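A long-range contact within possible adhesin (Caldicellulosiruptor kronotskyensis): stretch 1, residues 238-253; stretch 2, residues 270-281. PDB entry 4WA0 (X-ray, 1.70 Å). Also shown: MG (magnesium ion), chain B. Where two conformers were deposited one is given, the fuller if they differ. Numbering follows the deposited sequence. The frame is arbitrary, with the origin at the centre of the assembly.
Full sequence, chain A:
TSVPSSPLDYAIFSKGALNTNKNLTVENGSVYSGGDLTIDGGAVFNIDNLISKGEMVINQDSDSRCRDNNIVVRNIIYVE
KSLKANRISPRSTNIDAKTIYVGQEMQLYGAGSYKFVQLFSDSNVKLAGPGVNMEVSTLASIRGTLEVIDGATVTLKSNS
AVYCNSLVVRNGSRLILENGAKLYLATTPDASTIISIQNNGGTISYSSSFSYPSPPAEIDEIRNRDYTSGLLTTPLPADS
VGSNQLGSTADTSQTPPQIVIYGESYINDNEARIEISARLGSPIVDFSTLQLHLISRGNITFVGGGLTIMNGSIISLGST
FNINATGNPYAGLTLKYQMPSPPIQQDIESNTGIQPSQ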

# COMPACT_ATOMS: atom_id res chain seq x y z
N ALA A 238 -20.32 9.91 19.94
CA ALA A 238 -20.32 8.93 21.02
C ALA A 238 -21.69 8.82 21.53
O ALA A 238 -22.48 9.78 21.45
CB ALA A 238 -19.37 9.30 22.16
N ASP A 239 -21.99 7.68 22.10
CA ASP A 239 -23.32 7.49 22.69
C ASP A 239 -23.23 6.82 24.07
O ASP A 239 -22.22 6.17 24.38
CB ASP A 239 -24.27 6.73 21.71
CG ASP A 239 -23.67 5.45 21.10
OD1 ASP A 239 -23.13 4.60 21.84
OD2 ASP A 239 -23.85 5.26 19.83
N SER A 240 -24.32 6.89 24.84
CA SER A 240 -24.27 6.56 26.25
C SER A 240 -24.33 5.09 26.49
O SER A 240 -23.79 4.60 27.47
CB SER A 240 -25.41 7.29 27.03
OG SER A 240 -26.70 6.73 26.70
N VAL A 241 -24.97 4.38 25.60
CA VAL A 241 -24.96 2.91 25.61
C VAL A 241 -23.56 2.32 25.27
O VAL A 241 -22.71 2.98 24.66
CB VAL A 241 -26.02 2.31 24.65
CG1 VAL A 241 -27.42 2.76 25.08
CG2 VAL A 241 -25.75 2.63 23.18
N GLY A 242 -23.36 1.07 25.68
CA GLY A 242 -22.14 0.38 25.33
C GLY A 242 -21.04 1.06 26.08
O GLY A 242 -21.15 1.22 27.32
N SER A 243 -19.99 1.48 25.36
CA SER A 243 -18.91 2.25 25.98
C SER A 243 -19.19 3.69 25.76
O SER A 243 -19.50 4.13 24.64
CB SER A 243 -17.54 1.86 25.41
OG SER A 243 -16.59 2.82 25.80
N ASN A 244 -19.10 4.49 26.83
CA ASN A 244 -19.48 5.91 26.71
C ASN A 244 -18.58 6.73 25.79
O ASN A 244 -18.92 7.81 25.37
CB ASN A 244 -19.58 6.56 28.13
CG ASN A 244 -18.21 6.68 28.84
OD1 ASN A 244 -17.27 5.88 28.66
ND2 ASN A 244 -18.12 7.70 29.68
N GLN A 245 -17.40 6.17 25.49
CA GLN A 245 -16.39 6.79 24.71
C GLN A 245 -16.60 6.52 23.19
O GLN A 245 -15.99 7.17 22.35
CB GLN A 245 -15.03 6.28 25.18
CG GLN A 245 -13.88 6.84 24.37
CD GLN A 245 -13.34 5.89 23.26
OE1 GLN A 245 -13.42 4.66 23.37
NE2 GLN A 245 -12.72 6.46 22.26
N LEU A 246 -17.42 5.52 22.91
CA LEU A 246 -17.69 5.14 21.52
C LEU A 246 -19.09 5.44 21.07
O LEU A 246 -20.03 5.45 21.88
CB LEU A 246 -17.41 3.68 21.23
CG LEU A 246 -16.00 3.12 21.51
CD1 LEU A 246 -15.94 1.59 21.50
CD2 LEU A 246 -14.99 3.81 20.62
N GLY A 247 -19.22 5.58 19.73
CA GLY A 247 -20.53 5.70 19.08
C GLY A 247 -20.72 4.60 18.06
O GLY A 247 -19.75 3.99 17.63
N SER A 248 -21.98 4.37 17.66
CA SER A 248 -22.27 3.37 16.66
C SER A 248 -23.56 3.63 15.93
O SER A 248 -24.49 4.19 16.51
CB SER A 248 -22.36 1.99 17.32
OG SER A 248 -23.33 1.89 18.34
N THR A 249 -23.63 3.16 14.68
CA THR A 249 -24.86 3.07 13.96
C THR A 249 -24.88 1.72 13.31
O THR A 249 -23.88 1.33 12.66
CB THR A 249 -24.89 4.18 12.90
OG1 THR A 249 -24.68 5.45 13.52
CG2 THR A 249 -26.18 4.20 12.04
N ALA A 250 -26.04 1.05 13.39
CA ALA A 250 -26.19 -0.27 12.78
C ALA A 250 -27.21 -0.27 11.64
O ALA A 250 -28.11 0.58 11.59
CB ALA A 250 -26.52 -1.28 13.78
N ASP A 251 -26.93 -1.14 10.70
CA ASP A 251 -27.88 -1.51 9.65
C ASP A 251 -28.22 -2.98 9.76
O ASP A 251 -27.42 -3.86 9.35
CB ASP A 251 -27.32 -1.13 8.29
CG ASP A 251 -28.27 -1.46 7.11
OD1 ASP A 251 -29.44 -1.93 7.30
OD2 ASP A 251 -27.78 -1.26 5.95
N THR A 252 -29.43 -3.25 10.28
CA THR A 252 -29.86 -4.61 10.51
C THR A 252 -30.82 -5.07 9.40
O THR A 252 -31.39 -6.14 9.48
CB THR A 252 -30.54 -4.77 11.91
OG1 THR A 252 -31.59 -3.82 12.03
CG2 THR A 252 -29.50 -4.52 12.97
N SER A 253 -30.93 -4.28 8.33
CA SER A 253 -31.74 -4.67 7.18
C SER A 253 -31.12 -5.73 6.30
O SER A 253 -31.81 -6.24 5.39
CB SER A 253 -32.08 -3.50 6.32
OG SER A 253 -31.01 -2.96 5.59
N ASN A 270 -11.78 -4.60 22.30
CA ASN A 270 -12.65 -5.12 23.34
C ASN A 270 -13.74 -4.10 23.74
O ASN A 270 -14.90 -4.48 24.01
CB ASN A 270 -11.80 -5.53 24.51
CG ASN A 270 -11.11 -4.34 25.12
OD1 ASN A 270 -10.47 -3.57 24.44
ND2 ASN A 270 -11.30 -4.14 26.42
N GLU A 271 -13.42 -2.80 23.80
CA GLU A 271 -14.40 -1.75 23.94
C GLU A 271 -15.38 -1.63 22.74
O GLU A 271 -16.60 -1.39 22.93
CB GLU A 271 -13.71 -0.39 24.17
CG GLU A 271 -13.07 -0.37 25.57
CD GLU A 271 -11.86 0.53 25.76
OE1 GLU A 271 -11.30 1.05 24.78
OE2 GLU A 271 -11.41 0.63 26.97
N ALA A 272 -14.87 -1.84 21.53
CA ALA A 272 -15.74 -1.90 20.35
C ALA A 272 -16.75 -3.06 20.46
O ALA A 272 -17.96 -2.88 20.19
CB ALA A 272 -14.95 -2.01 19.05
N ARG A 273 -16.31 -4.19 20.95
CA ARG A 273 -17.26 -5.32 21.14
C ARG A 273 -18.34 -5.02 22.17
O ARG A 273 -19.49 -5.42 21.98
CB ARG A 273 -16.55 -6.58 21.53
CG ARG A 273 -15.70 -7.26 20.43
CD ARG A 273 -15.19 -8.68 20.84
NE ARG A 273 -13.97 -8.66 21.65
CZ ARG A 273 -12.73 -8.42 21.19
NH1 ARG A 273 -12.53 -8.24 19.89
NH2 ARG A 273 -11.68 -8.36 22.04
N ILE A 274 -18.02 -4.28 23.24
CA ILE A 274 -19.03 -3.86 24.17
C ILE A 274 -20.04 -2.91 23.52
O ILE A 274 -21.27 -3.12 23.70
CB ILE A 274 -18.37 -3.19 25.40
CG1 ILE A 274 -17.62 -4.27 26.20
CG2 ILE A 274 -19.45 -2.44 26.21
CD1 ILE A 274 -16.65 -3.74 27.22
N GLU A 275 -19.57 -1.99 22.67
CA GLU A 275 -20.44 -1.07 21.91
C GLU A 275 -21.29 -1.87 20.94
O GLU A 275 -22.49 -1.61 20.82
CB GLU A 275 -19.61 -0.05 21.16
CG GLU A 275 -20.39 0.99 20.35
CD GLU A 275 -21.16 2.01 21.15
OE1 GLU A 275 -20.86 2.16 22.35
OE2 GLU A 275 -22.07 2.70 20.56
N ILE A 276 -20.68 -2.84 20.26
CA ILE A 276 -21.41 -3.66 19.26
C ILE A 276 -22.54 -4.47 19.91
O ILE A 276 -23.69 -4.52 19.40
CB ILE A 276 -20.50 -4.60 18.44
CG1 ILE A 276 -19.46 -3.80 17.59
CG2 ILE A 276 -21.30 -5.57 17.56
CD1 ILE A 276 -18.25 -4.61 17.19
N SER A 277 -22.22 -5.09 21.01
CA SER A 277 -23.19 -5.92 21.70
C SER A 277 -24.41 -5.08 22.17
O SER A 277 -25.60 -5.47 22.02
CB SER A 277 -22.49 -6.59 22.88
OG SER A 277 -21.52 -7.51 22.45
N ALA A 278 -24.13 -3.91 22.72
CA ALA A 278 -25.19 -3.03 23.15
C ALA A 278 -26.01 -2.55 21.97
O ALA A 278 -27.24 -2.52 22.06
CB ALA A 278 -24.63 -1.83 23.94
N ARG A 279 -25.39 -2.19 20.84
CA ARG A 279 -26.15 -1.63 19.71
C ARG A 279 -27.02 -2.70 19.06
O ARG A 279 -28.15 -2.41 18.64
CB ARG A 279 -25.21 -1.07 18.63
CG ARG A 279 -25.89 -0.57 17.37
CD ARG A 279 -26.88 0.54 17.60
NE ARG A 279 -26.23 1.71 18.18
CZ ARG A 279 -26.83 2.60 18.96
NH1 ARG A 279 -26.15 3.63 19.45
NH2 ARG A 279 -28.09 2.41 19.32
N LEU A 280 -26.51 -3.91 18.95
CA LEU A 280 -27.19 -5.00 18.23
C LEU A 280 -28.13 -5.75 19.14
O LEU A 280 -28.98 -6.47 18.64
CB LEU A 280 -26.22 -5.99 17.59
CG LEU A 280 -25.41 -5.39 16.45
CD1 LEU A 280 -24.49 -6.48 15.93
CD2 LEU A 280 -26.33 -4.82 15.37
N GLY A 281 -27.97 -5.56 20.45
CA GLY A 281 -28.80 -6.21 21.47
C GLY A 281 -28.50 -7.67 21.62
O GLY A 281 -29.41 -8.49 21.86
MG MG B . -21.40 4.33 23.41
O HOH W 1 -12.12 2.24 22.40

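A loop that runs into a strand (247-251) curls over one side of the helix 270-280, whose axis passes 8.8 Å from the strand axis at 45°; the two stretches together bury 664 Å². The hollow is in the loop. Between Asp-239 and Leu-246 the backbone bends round a magnesium ion and turns carbonyl oxygens inward, so that MG is bound by Asp-239 O (2.2 Å), Val-241 O, Ser-243 O and Leu-246 O (each 2.3 Å), and by Asp-239 OD1 (2.4 Å). The bump that enters this hollow is Glu-275: its CA-to-CB bond points sideways, but with chi1 t and chi2 p the carboxylate swings into the loop, and Glu-275 OE1 completes the set of ligands at 2.5 Å from MG. Glu-275 OE1 also accepts a hydrogen bond from Ser-243 N (3.2 Å), while its crowding against Val-241 O (3.1 Å) is explained by the shared metal.

The nearest pair of CA atoms lies beside this site, where Gly-242 CA comes within 4.1 Å of Glu-275 CA. The absence of a side chain makes the fit possible: a CB on Gly-242 would lie 2.5 Å from Glu-275 OE1, a clash, and the positive phi also favours glycine. Ala-278 CB rests 3.6 Å from Gly-242 N, and Ile-274 CG2 packs 3.8 Å from Gly-242 C.

The second carboxylate oxygen of Glu-275 reaches Ser-248 in the strand. Glu-275 OE2 accepts a hydrogen bond from Ser-248 OG (2.7 Å) and lies 2.5 Å from Asp-239 OD1. Ser-248 OG in turn accepts from Arg-279 NE (2.9 Å), linking the two helix side chains. Arg-279 NH1 makes a salt bridge to Asp-239 OD2 (2.8 Å), although the hydrogen bond within it is weak; both partners meet the guanidinium at its edge. Asp-239 OD2 is held from its own stretch as well, by Ser-248 N (3.0 Å).

Apolar bumps flank this polar centre. Towards the N-terminal part of this stretch of helix, Leu-246 lays CD1 against the backbone, 3.4 Å from Glu-271 O and 3.6 Å from Ala-272 N. A water there bridges Gln-245 OE1 (2.9 Å) and Glu-271 OE1 (2.8 Å), donating to both. Towards the helix end, Ala-250 CB lies 3.7 Å from Arg-279 CG and 3.9 Å from Leu-280 CD2; Thr-252 CG2 touches the same Leu-280 CD2 at 4.0 Å.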